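Local atomic coordinates of heterokaryon incompatibility protein s (Podospora anserina, PDB entry 2WVQ), a protein that forms the [het-s] prion and reacts with its incompatible counterpart HET-S to kill mixed cells after fusion, here represented by its globular N-terminal domain. Residues V26-Y31 and A147-W152; R40-C45 and K120-I125; R48-K53 and R132-V137; K53-R58 and F170-E175. The protein carries 2 engineered substitutions. One frame throughout, in Å; residues are numbered along the deposited sequence.

Interaction 1 (V26-Y31 and A147-W152); sequences VACFEY and AKKTAW. Engineered in segment 26-31: Ala-27 (natural residue Asp).
The carbonyl oxygen of Tyr-31 is held by one strong hydrogen bond and one weaker CA-H...O contact. Trp-152 N donates to Tyr-31 O over 2.9 Å, almost straight at 167° and nearly along the C=O axis, while Ala-151 CA lies 3.4 Å from the same Tyr-31 O. The tyrosine side chain, with CG anti to its own carbonyl carbon, stands against the loop of residues 147-152 and gives the largest share of the buried surface. Lys-149 crosses it at about a right angle: its CB sits over the centre of one ring face, 3.6 Å from the centroid and only 9° off the normal, a CH-pi contact. Beyond CB the lysine chain bends at chi2, chi3 and chi4 and curls along the ring, so that NZ comes to 3.4 Å from Tyr-31 CD1 and 4.1 Å from Cys-28 SG. Trp-152 takes the crowded first torsion, CG between the backbone N and the carbonyl carbon (chi1 63°), which brings the indole up to the tyrosine, with Trp-152 CD1 4.0 Å from Tyr-31 CB. A water in the plane of the indole accepts from Trp-152 NE1 at 2.7 Å and donates to Cys-28 O, tying the indole to the backbone of Cys-28. Helix 79-108 touches the same indole through Ala-98, Gln-99 and Ser-102. Trp-152 continues the pairing with Gln-33 through its backbone, so the bond to Tyr-31 O lies at the start of the two-stranded parallel sheet formed by strands 32-34 and 152-154 in this otherwise helical domain.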
# COMPACT_ATOMS: atom_id res chain seq x y z
N VAL A 26 -1.62 -3.03 16.37
CA VAL A 26 -0.96 -4.23 16.96
C VAL A 26 -1.93 -5.42 16.86
O VAL A 26 -1.56 -6.50 16.42
CB VAL A 26 -0.50 -3.99 18.43
CG1 VAL A 26 0.11 -5.35 19.08
CG2 VAL A 26 0.52 -2.84 18.48
N ALA A 27 -3.20 -5.19 17.19
CA ALA A 27 -4.21 -6.26 17.09
C ALA A 27 -4.46 -6.79 15.67
O ALA A 27 -4.88 -7.96 15.53
CB ALA A 27 -5.50 -5.86 17.77
N CYS A 28 -4.17 -5.98 14.64
CA CYS A 28 -4.29 -6.40 13.20
C CYS A 28 -3.49 -7.63 12.87
O CYS A 28 -3.96 -8.47 12.14
CB CYS A 28 -3.86 -5.30 12.22
SG CYS A 28 -5.09 -3.98 11.89
N PHE A 29 -2.26 -7.68 13.38
CA PHE A 29 -1.39 -8.85 13.27
C PHE A 29 -1.96 -10.21 13.75
O PHE A 29 -1.57 -11.24 13.24
CB PHE A 29 -0.04 -8.59 13.99
CG PHE A 29 0.91 -7.62 13.27
CD1 PHE A 29 0.94 -6.23 13.60
CD2 PHE A 29 1.80 -8.09 12.32
CE1 PHE A 29 1.81 -5.34 12.96
CE2 PHE A 29 2.71 -7.20 11.68
CZ PHE A 29 2.71 -5.81 12.01
N GLU A 30 -2.89 -10.19 14.69
CA GLU A 30 -3.45 -11.41 15.26
C GLU A 30 -4.41 -12.14 14.31
O GLU A 30 -4.57 -13.35 14.40
CB GLU A 30 -4.14 -11.09 16.58
CG GLU A 30 -3.12 -10.91 17.70
CD GLU A 30 -3.57 -10.00 18.82
OE1 GLU A 30 -2.68 -9.45 19.49
OE2 GLU A 30 -4.80 -9.86 19.06
N TYR A 31 -5.06 -11.41 13.43
CA TYR A 31 -6.04 -12.01 12.52
C TYR A 31 -5.39 -12.64 11.27
O TYR A 31 -6.10 -13.21 10.43
CB TYR A 31 -7.12 -10.98 12.17
CG TYR A 31 -7.75 -10.38 13.40
CD1 TYR A 31 -7.36 -9.11 13.86
CD2 TYR A 31 -8.72 -11.08 14.14
CE1 TYR A 31 -7.93 -8.55 15.02
CE2 TYR A 31 -9.29 -10.53 15.31
CZ TYR A 31 -8.89 -9.26 15.73
OH TYR A 31 -9.47 -8.71 16.87
N ALA A 147 -13.92 -9.21 21.54
CA ALA A 147 -14.45 -8.96 20.20
C ALA A 147 -13.42 -9.31 19.14
O ALA A 147 -12.27 -8.85 19.21
CB ALA A 147 -14.89 -7.50 20.06
N LYS A 148 -13.82 -10.16 18.20
CA LYS A 148 -12.95 -10.58 17.09
C LYS A 148 -13.30 -9.88 15.76
O LYS A 148 -14.45 -9.48 15.53
CB LYS A 148 -13.01 -12.11 16.90
CG LYS A 148 -11.96 -12.90 17.69
CD LYS A 148 -11.87 -14.36 17.17
CE LYS A 148 -11.44 -15.36 18.26
NZ LYS A 148 -12.33 -15.41 19.48
N LYS A 149 -12.26 -9.70 14.93
CA LYS A 149 -12.38 -9.42 13.49
C LYS A 149 -12.28 -10.76 12.76
O LYS A 149 -11.73 -11.73 13.31
CB LYS A 149 -11.24 -8.47 13.04
CG LYS A 149 -11.60 -6.98 13.10
CD LYS A 149 -10.43 -6.08 13.56
CE LYS A 149 -9.52 -5.54 12.43
NZ LYS A 149 -8.36 -6.44 12.08
N THR A 150 -12.81 -10.83 11.54
CA THR A 150 -12.64 -12.02 10.67
C THR A 150 -11.15 -12.31 10.40
O THR A 150 -10.41 -11.40 10.00
CB THR A 150 -13.39 -11.85 9.29
OG1 THR A 150 -12.85 -10.72 8.56
CG2 THR A 150 -14.92 -11.67 9.49
N ALA A 151 -10.72 -13.55 10.65
CA ALA A 151 -9.37 -14.02 10.33
C ALA A 151 -9.22 -14.10 8.82
O ALA A 151 -10.17 -14.42 8.12
CB ALA A 151 -9.08 -15.38 10.97
N TRP A 152 -8.04 -13.76 8.31
CA TRP A 152 -7.84 -13.68 6.88
C TRP A 152 -6.40 -14.08 6.54
O TRP A 152 -5.49 -13.92 7.33
CB TRP A 152 -8.22 -12.28 6.37
CG TRP A 152 -7.34 -11.23 6.96
CD1 TRP A 152 -7.48 -10.63 8.18
CD2 TRP A 152 -6.16 -10.68 6.37
NE1 TRP A 152 -6.46 -9.73 8.38
CE2 TRP A 152 -5.64 -9.73 7.28
CE3 TRP A 152 -5.51 -10.88 5.15
CZ2 TRP A 152 -4.49 -9.02 7.02
CZ3 TRP A 152 -4.37 -10.18 4.90
CH2 TRP A 152 -3.87 -9.25 5.82
O HOH W 1 -5.95 -7.75 10.11

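Interaction 2 (R40-C45 and K120-I125); sequences RDYERC and KDMKPI
Glu-43 reaches across to the backbone just before helix 124-140, where its OE1 accepts a hydrogen bond from Lys-123 N at 2.8 Å. The bond is moderately straight (158°), and the N-H arrives from above the carboxylate plane, 44° out of it. CG of Glu-43 is anti to the backbone N (chi1 -170°) and the next torsion is also extended, so the carboxylate is carried well out from its helix. On the way its methylene packs against Met-122, CG to CG 3.4 Å, the two chains crossing obliquely. The lysine side chain runs across the glutamate at about a right angle and then leads off; its CG is 3.5 Å from Glu-43 OE1, but its ammonium group makes no contact with the carboxylate. Lys-123 occupies the N-cap position of helix 124-140, and Glu-43 belongs to the first turn of helix 42-62, so the contact joins the beginnings of two long helices of the HeLo domain. The carboxylate therefore lies close to a helix N-terminus, a setting that would be expected to stabilise its negative charge. Beside this bond, Met-122 extends across Tyr-42 at about a right angle, bringing CG to 3.7 Å from Tyr-42 CE2 and the terminal CE to 3.9 Å from Tyr-42 OH. Asp-121 CB approaches the same ring atom, CE2, from the opposite side of the ring plane, while its OD1 accepts from Glu-118 N. Further out, Phe-117 stacks on the Tyr-42 ring, and Arg-127 and His-130 of helix 124-140 pack against Met-122.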
# COMPACT_ATOMS: atom_id res chain seq x y z
N ARG A 40 7.81 -24.14 2.38
CA ARG A 40 8.75 -24.33 3.48
C ARG A 40 9.19 -23.01 4.09
O ARG A 40 9.91 -23.01 5.07
CB ARG A 40 10.01 -25.12 3.06
CG ARG A 40 9.94 -25.91 1.73
CD ARG A 40 11.18 -25.57 0.91
NE ARG A 40 11.25 -24.11 0.71
CZ ARG A 40 12.37 -23.42 0.48
NH1 ARG A 40 13.55 -24.03 0.41
NH2 ARG A 40 12.29 -22.10 0.32
N ASP A 41 8.77 -21.89 3.50
CA ASP A 41 9.12 -20.57 4.07
C ASP A 41 8.15 -20.07 5.12
O ASP A 41 8.29 -18.96 5.61
CB ASP A 41 9.28 -19.51 2.98
CG ASP A 41 10.55 -19.68 2.20
OD1 ASP A 41 11.46 -20.41 2.64
OD2 ASP A 41 10.65 -19.06 1.13
N TYR A 42 7.15 -20.89 5.44
CA TYR A 42 6.12 -20.53 6.38
C TYR A 42 6.73 -20.00 7.69
O TYR A 42 6.43 -18.89 8.10
CB TYR A 42 5.19 -21.69 6.69
CG TYR A 42 4.38 -21.47 7.97
CD1 TYR A 42 3.58 -20.33 8.15
CD2 TYR A 42 4.41 -22.42 8.99
CE1 TYR A 42 2.85 -20.14 9.31
CE2 TYR A 42 3.69 -22.25 10.14
CZ TYR A 42 2.91 -21.10 10.31
OH TYR A 42 2.19 -20.97 11.47
N GLU A 43 7.58 -20.81 8.32
CA GLU A 43 8.08 -20.55 9.66
C GLU A 43 8.79 -19.21 9.68
O GLU A 43 8.48 -18.36 10.51
CB GLU A 43 9.01 -21.67 10.12
CG GLU A 43 9.38 -21.61 11.58
CD GLU A 43 10.36 -22.71 11.96
OE1 GLU A 43 10.07 -23.90 11.71
OE2 GLU A 43 11.43 -22.37 12.51
N ARG A 44 9.73 -19.00 8.75
CA ARG A 44 10.47 -17.74 8.68
C ARG A 44 9.56 -16.53 8.44
O ARG A 44 9.72 -15.51 9.10
CB ARG A 44 11.59 -17.80 7.65
CG ARG A 44 12.47 -16.54 7.52
CD ARG A 44 13.18 -16.55 6.14
NE ARG A 44 12.96 -15.31 5.37
CZ ARG A 44 13.51 -14.12 5.64
NH1 ARG A 44 14.34 -13.95 6.69
NH2 ARG A 44 13.22 -13.07 4.86
N CYS A 45 8.62 -16.63 7.49
CA CYS A 45 7.71 -15.52 7.18
C CYS A 45 6.80 -15.15 8.38
O CYS A 45 6.50 -13.97 8.60
CB CYS A 45 6.88 -15.85 5.93
SG CYS A 45 7.89 -15.75 4.43
N LYS A 120 1.79 -25.48 14.58
CA LYS A 120 2.20 -26.89 14.58
C LYS A 120 2.98 -27.31 13.33
O LYS A 120 3.62 -28.35 13.34
CB LYS A 120 0.99 -27.84 14.77
CG LYS A 120 0.18 -28.10 13.49
CD LYS A 120 -0.72 -29.32 13.59
CE LYS A 120 -2.06 -29.02 14.26
NZ LYS A 120 -3.08 -28.46 13.31
N ASP A 121 2.91 -26.50 12.27
CA ASP A 121 3.68 -26.73 11.03
C ASP A 121 5.09 -26.12 11.09
O ASP A 121 5.88 -26.28 10.13
CB ASP A 121 2.93 -26.20 9.80
CG ASP A 121 1.62 -26.88 9.61
OD1 ASP A 121 0.60 -26.17 9.53
OD2 ASP A 121 1.59 -28.13 9.56
N MET A 122 5.39 -25.42 12.19
CA MET A 122 6.76 -25.02 12.51
C MET A 122 7.53 -26.11 13.23
O MET A 122 6.95 -26.98 13.88
CB MET A 122 6.77 -23.80 13.42
CG MET A 122 6.30 -22.54 12.78
SD MET A 122 6.28 -21.24 14.03
CE MET A 122 5.56 -19.92 13.07
N LYS A 123 8.85 -26.04 13.13
CA LYS A 123 9.73 -26.81 14.01
C LYS A 123 9.56 -26.30 15.46
O LYS A 123 9.15 -25.15 15.67
CB LYS A 123 11.18 -26.72 13.51
CG LYS A 123 11.34 -27.12 12.04
CD LYS A 123 12.76 -27.46 11.69
CE LYS A 123 12.80 -28.45 10.51
NZ LYS A 123 14.15 -29.08 10.35
N PRO A 124 9.84 -27.17 16.47
CA PRO A 124 9.68 -26.75 17.87
C PRO A 124 10.44 -25.47 18.26
O PRO A 124 9.96 -24.70 19.11
CB PRO A 124 10.23 -27.96 18.65
CG PRO A 124 10.02 -29.13 17.73
CD PRO A 124 10.29 -28.58 16.36
N ILE A 125 11.59 -25.26 17.64
CA ILE A 125 12.40 -24.08 17.89
C ILE A 125 11.70 -22.79 17.43
O ILE A 125 11.65 -21.79 18.15
CB ILE A 125 13.79 -24.22 17.22
CG1 ILE A 125 14.78 -23.19 17.78
CG2 ILE A 125 13.68 -24.19 15.67
CD1 ILE A 125 16.15 -23.29 17.14

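Interaction 3 (R48-K53 and R132-V137); sequences RLDIAK and RLNDLV
Two neighbouring helices of the mainly helical HeLo domain run side by side here, 42-62 and 124-140, their local axes in nearly the same direction (20°) and 9.4 Å apart at closest approach. Leu-133 packs between Asp-50 and Ile-51: its CD2 touches Asp-50 CB at 3.8 Å and Ile-51 CG1 at 3.9 Å, meeting the isoleucine obliquely. One turn on, Val-137 sets CG2 against the aliphatic part of Lys-53, 3.9 Å from CE. That lysine is fully extended, CG anti to the backbone N (chi1 -180°), and crosses the valine at about a right angle.

Polar groups line the other side. Asn-134 ND2 gives Asp-50 OD2 a weak, long hydrogen bond of 3.4 Å, the amide and carboxylate planes being turned 78° apart. The carboxylate has firmer partners in His-130, at OD1, and Gln-46, at OD2. A water donates to Asp-50 O and, weakly, to Leu-133 O, so it bridges the two backbones; a second accepts from Lys-53 NZ at 2.7 Å and donates to Asn-134 O. The lysine ammonium also forms a salt bridge with Glu-30, which should offset its charge in the interior. Around the pair, helix 18-28 packs on both Lys-53 and Val-137 through Val-26, while helix 157-176 covers Leu-49 on helix 42-62.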
# COMPACT_ATOMS: atom_id res chain seq x y z
N ARG A 48 8.96 -13.22 10.82
CA ARG A 48 9.15 -11.85 10.29
C ARG A 48 7.95 -10.95 10.65
O ARG A 48 8.14 -9.79 11.06
CB ARG A 48 9.32 -11.83 8.76
CG ARG A 48 10.40 -12.66 8.17
CD ARG A 48 11.71 -11.89 8.01
NE ARG A 48 11.63 -10.77 7.08
CZ ARG A 48 12.63 -9.90 6.87
NH1 ARG A 48 13.78 -10.03 7.54
NH2 ARG A 48 12.48 -8.90 6.00
N LEU A 49 6.74 -11.48 10.50
CA LEU A 49 5.50 -10.83 10.98
C LEU A 49 5.45 -10.58 12.52
O LEU A 49 5.06 -9.49 12.97
CB LEU A 49 4.28 -11.65 10.54
CG LEU A 49 3.13 -11.18 9.63
CD1 LEU A 49 3.38 -10.00 8.64
CD2 LEU A 49 2.52 -12.39 8.92
N ASP A 50 5.83 -11.59 13.30
CA ASP A 50 5.84 -11.47 14.78
C ASP A 50 6.85 -10.41 15.22
O ASP A 50 6.61 -9.70 16.20
CB ASP A 50 6.19 -12.81 15.47
CG ASP A 50 5.24 -13.98 15.10
OD1 ASP A 50 5.68 -15.14 15.24
OD2 ASP A 50 4.05 -13.78 14.72
N ILE A 51 7.98 -10.33 14.52
CA ILE A 51 9.01 -9.32 14.79
C ILE A 51 8.56 -7.90 14.45
O ILE A 51 8.85 -6.98 15.23
CB ILE A 51 10.37 -9.68 14.16
CG1 ILE A 51 10.98 -10.87 14.89
CG2 ILE A 51 11.34 -8.50 14.19
CD1 ILE A 51 12.03 -11.56 14.06
N ALA A 52 7.87 -7.72 13.32
CA ALA A 52 7.31 -6.40 12.98
C ALA A 52 6.28 -5.96 14.02
O ALA A 52 6.22 -4.76 14.41
CB ALA A 52 6.67 -6.39 11.57
N LYS A 53 5.48 -6.92 14.48
CA LYS A 53 4.51 -6.66 15.54
C LYS A 53 5.24 -6.33 16.86
O LYS A 53 4.82 -5.44 17.59
CB LYS A 53 3.58 -7.86 15.72
CG LYS A 53 2.53 -7.70 16.80
CD LYS A 53 1.84 -9.05 17.14
CE LYS A 53 0.40 -8.77 17.61
NZ LYS A 53 -0.25 -9.96 18.17
N ARG A 132 6.95 -16.97 22.25
CA ARG A 132 7.69 -15.95 23.01
C ARG A 132 7.45 -14.52 22.47
O ARG A 132 7.18 -13.59 23.24
CB ARG A 132 9.19 -16.28 23.03
CG ARG A 132 10.10 -15.13 23.50
CD ARG A 132 11.50 -15.62 23.86
NE ARG A 132 11.56 -16.11 25.24
CZ ARG A 132 11.53 -17.39 25.60
NH1 ARG A 132 11.47 -18.35 24.69
NH2 ARG A 132 11.58 -17.71 26.89
N LEU A 133 7.57 -14.34 21.16
CA LEU A 133 7.35 -13.03 20.53
C LEU A 133 5.92 -12.56 20.66
O LEU A 133 5.66 -11.37 20.91
CB LEU A 133 7.78 -13.06 19.06
CG LEU A 133 9.07 -12.53 18.41
CD1 LEU A 133 10.25 -12.23 19.29
CD2 LEU A 133 9.47 -13.49 17.29
N ASN A 134 4.97 -13.47 20.53
CA ASN A 134 3.58 -13.12 20.76
C ASN A 134 3.33 -12.74 22.24
O ASN A 134 2.67 -11.76 22.53
CB ASN A 134 2.66 -14.29 20.42
CG ASN A 134 2.43 -14.49 18.91
OD1 ASN A 134 1.61 -15.31 18.55
ND2 ASN A 134 3.16 -13.78 18.05
N ASP A 135 3.87 -13.53 23.16
CA ASP A 135 3.65 -13.33 24.59
C ASP A 135 4.14 -11.97 25.05
O ASP A 135 3.45 -11.31 25.83
CB ASP A 135 4.33 -14.43 25.41
CG ASP A 135 3.56 -15.74 25.40
OD1 ASP A 135 4.08 -16.73 25.94
OD2 ASP A 135 2.43 -15.78 24.88
N LEU A 136 5.33 -11.60 24.60
CA LEU A 136 5.98 -10.33 24.89
C LEU A 136 5.11 -9.12 24.51
O LEU A 136 5.02 -8.15 25.27
CB LEU A 136 7.32 -10.32 24.13
CG LEU A 136 8.15 -9.27 23.40
CD1 LEU A 136 9.28 -10.02 22.77
CD2 LEU A 136 7.48 -8.39 22.38
N VAL A 137 4.47 -9.17 23.34
CA VAL A 137 3.49 -8.14 23.03
C VAL A 137 2.21 -8.21 23.80
O VAL A 137 1.69 -7.17 24.18
CB VAL A 137 3.34 -7.77 21.52
CG1 VAL A 137 4.34 -8.49 20.61
CG2 VAL A 137 1.89 -7.62 21.02
O HOH W 2 4.82 -10.88 18.08
O HOH W 3 0.72 -10.92 20.54

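Interaction 4 (K53-R58 and F170-E175); sequences KARLSR and FVDELE
Arg-55 adopts an extended form from CG to NE, with CG anti to the backbone N (chi1 -167°), and this stretches its guanidinium from helix 42-62 to helix 157-176. The two local axes run nearly parallel, 10.1 Å apart. Glu-175, its CG anti to the carbonyl carbon and its chain extended beyond, is gripped side-on: NE of Arg-55 donates to Glu-175 OE1 at 3.1 Å and NH2 to OE2 at 3.2 Å. Both nitrogens reach these oxygens from above the carboxylate plane, which is turned 66° from the guanidinium. Asp-172 likewise holds CG anti to its carbonyl carbon, which swings OD2 back to the guanidinium edge. There Arg-55 NH2 meets the anti lone pair of Asp-172 OD2 at 2.6 Å, nearly straight at 170°; the bond from NH1 to the same oxygen is weak. Val-171 places CG1, anti to its backbone N, over one guanidinium face, 3.5 Å from Arg-55 NE. Its other methyl, CG2, turns to Leu-56, whose CG is anti to its backbone N and whose chain bends at chi2, and lies 3.9 Å from CD1 of that leucine. Leu-174 CD2 touches the same Leu-56 CD1. One water links Arg-55 O to Glu-175 OE1, and another donates to Asp-172 OD2; the other oxygen of Asp-172, OD1, forms a salt bridge with Arg-169. A single buried arginine thus faces two carboxylates in a salt-bridge network between neighbouring helices, and its positive charge probably keeps both acids ionised inside the domain.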
# COMPACT_ATOMS: atom_id res chain seq x y z
N LYS A 53 5.48 -6.92 14.48
CA LYS A 53 4.51 -6.66 15.54
C LYS A 53 5.24 -6.33 16.86
O LYS A 53 4.82 -5.44 17.59
CB LYS A 53 3.58 -7.86 15.72
CG LYS A 53 2.53 -7.70 16.80
CD LYS A 53 1.84 -9.05 17.14
CE LYS A 53 0.40 -8.77 17.61
NZ LYS A 53 -0.25 -9.96 18.17
N ALA A 54 6.33 -7.04 17.14
CA ALA A 54 7.10 -6.79 18.39
C ALA A 54 7.73 -5.39 18.36
O ALA A 54 7.82 -4.70 19.38
CB ALA A 54 8.21 -7.87 18.58
N ARG A 55 8.16 -4.97 17.18
CA ARG A 55 8.86 -3.72 17.05
C ARG A 55 7.91 -2.52 17.14
O ARG A 55 8.26 -1.46 17.75
CB ARG A 55 9.70 -3.68 15.80
CG ARG A 55 10.67 -2.51 15.80
CD ARG A 55 11.05 -2.13 14.43
NE ARG A 55 11.62 -0.79 14.34
CZ ARG A 55 11.86 -0.17 13.19
NH1 ARG A 55 11.58 -0.79 12.03
NH2 ARG A 55 12.36 1.05 13.18
N LEU A 56 6.72 -2.69 16.56
CA LEU A 56 5.63 -1.72 16.66
C LEU A 56 5.19 -1.60 18.14
O LEU A 56 5.09 -0.49 18.71
CB LEU A 56 4.43 -2.13 15.77
CG LEU A 56 3.12 -1.29 15.78
CD1 LEU A 56 3.32 0.12 15.33
CD2 LEU A 56 1.94 -1.92 14.98
N SER A 57 4.97 -2.74 18.78
CA SER A 57 4.62 -2.64 20.19
C SER A 57 5.74 -2.05 21.09
O SER A 57 5.41 -1.36 22.04
CB SER A 57 4.03 -3.93 20.73
OG SER A 57 5.00 -4.78 21.24
N ARG A 58 7.02 -2.32 20.80
CA ARG A 58 8.13 -1.71 21.50
C ARG A 58 8.03 -0.20 21.49
O ARG A 58 8.30 0.42 22.52
CB ARG A 58 9.51 -2.16 21.01
CG ARG A 58 10.71 -1.86 22.02
CD ARG A 58 12.05 -2.23 21.39
NE ARG A 58 11.99 -3.62 20.90
CZ ARG A 58 12.22 -4.04 19.65
NH1 ARG A 58 12.57 -3.21 18.69
NH2 ARG A 58 12.12 -5.34 19.38
N PHE A 170 7.24 2.42 8.59
CA PHE A 170 6.36 3.23 9.41
C PHE A 170 6.87 3.38 10.85
O PHE A 170 6.73 4.44 11.43
CB PHE A 170 4.92 2.71 9.39
CG PHE A 170 4.14 3.03 8.12
CD1 PHE A 170 3.38 2.04 7.48
CD2 PHE A 170 4.13 4.31 7.57
CE1 PHE A 170 2.63 2.33 6.34
CE2 PHE A 170 3.39 4.60 6.43
CZ PHE A 170 2.64 3.60 5.81
N VAL A 171 7.47 2.31 11.41
CA VAL A 171 8.02 2.33 12.77
C VAL A 171 9.34 3.14 12.78
O VAL A 171 9.65 3.77 13.79
CB VAL A 171 8.11 0.91 13.46
CG1 VAL A 171 8.69 0.99 14.88
CG2 VAL A 171 6.76 0.23 13.54
N ASP A 172 10.07 3.16 11.65
CA ASP A 172 11.19 4.11 11.46
C ASP A 172 10.71 5.55 11.63
O ASP A 172 11.34 6.34 12.35
CB ASP A 172 11.85 4.00 10.07
CG ASP A 172 12.64 2.71 9.86
OD1 ASP A 172 13.03 2.43 8.70
OD2 ASP A 172 12.87 1.98 10.85
N GLU A 173 9.63 5.90 10.93
CA GLU A 173 9.00 7.23 11.01
C GLU A 173 8.55 7.60 12.43
O GLU A 173 8.79 8.72 12.91
CB GLU A 173 7.82 7.31 10.04
CG GLU A 173 8.12 7.91 8.67
CD GLU A 173 6.85 8.26 7.88
OE1 GLU A 173 6.56 9.47 7.70
OE2 GLU A 173 6.15 7.32 7.44
N LEU A 174 7.90 6.64 13.10
CA LEU A 174 7.42 6.76 14.50
C LEU A 174 8.54 6.98 15.50
O LEU A 174 8.42 7.81 16.41
CB LEU A 174 6.67 5.48 14.90
CG LEU A 174 5.17 5.35 15.14
CD1 LEU A 174 4.32 6.49 14.62
CD2 LEU A 174 4.65 3.99 14.68
N GLU A 175 9.61 6.20 15.35
CA GLU A 175 10.80 6.34 16.19
C GLU A 175 11.56 7.66 15.96
O GLU A 175 12.19 8.17 16.86
CB GLU A 175 11.73 5.12 16.02
CG GLU A 175 11.24 3.83 16.68
CD GLU A 175 12.07 2.61 16.24
OE1 GLU A 175 11.63 1.45 16.43
OE2 GLU A 175 13.16 2.81 15.69
O HOH W 4 10.14 0.42 18.17
O HOH W 5 13.73 -0.30 9.78

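Helix 42-62 runs through three of the four contacts: interaction 2 lies at its start, interaction 3 in its middle and interaction 4 further on, with the centres of 2 and 4 about 24 Å apart. Interactions 3 and 4 share Lys-53, and their centres lie about 12 Å apart; Val-137 CB also packs on Ser-57 OG at 3.4 Å. Interaction 1 joins this group from the side of helix 18-28, since Glu-30 OE1 forms a 2.8 Å salt bridge with Lys-53 NZ and Val-26 packs on both Val-137 and Leu-56. Interactions 2 and 3 join helices 42-62 and 124-140, centres about 14 Å apart, but 2 touches neither 1 nor 4 (nearest atoms about 8 and 9 Å).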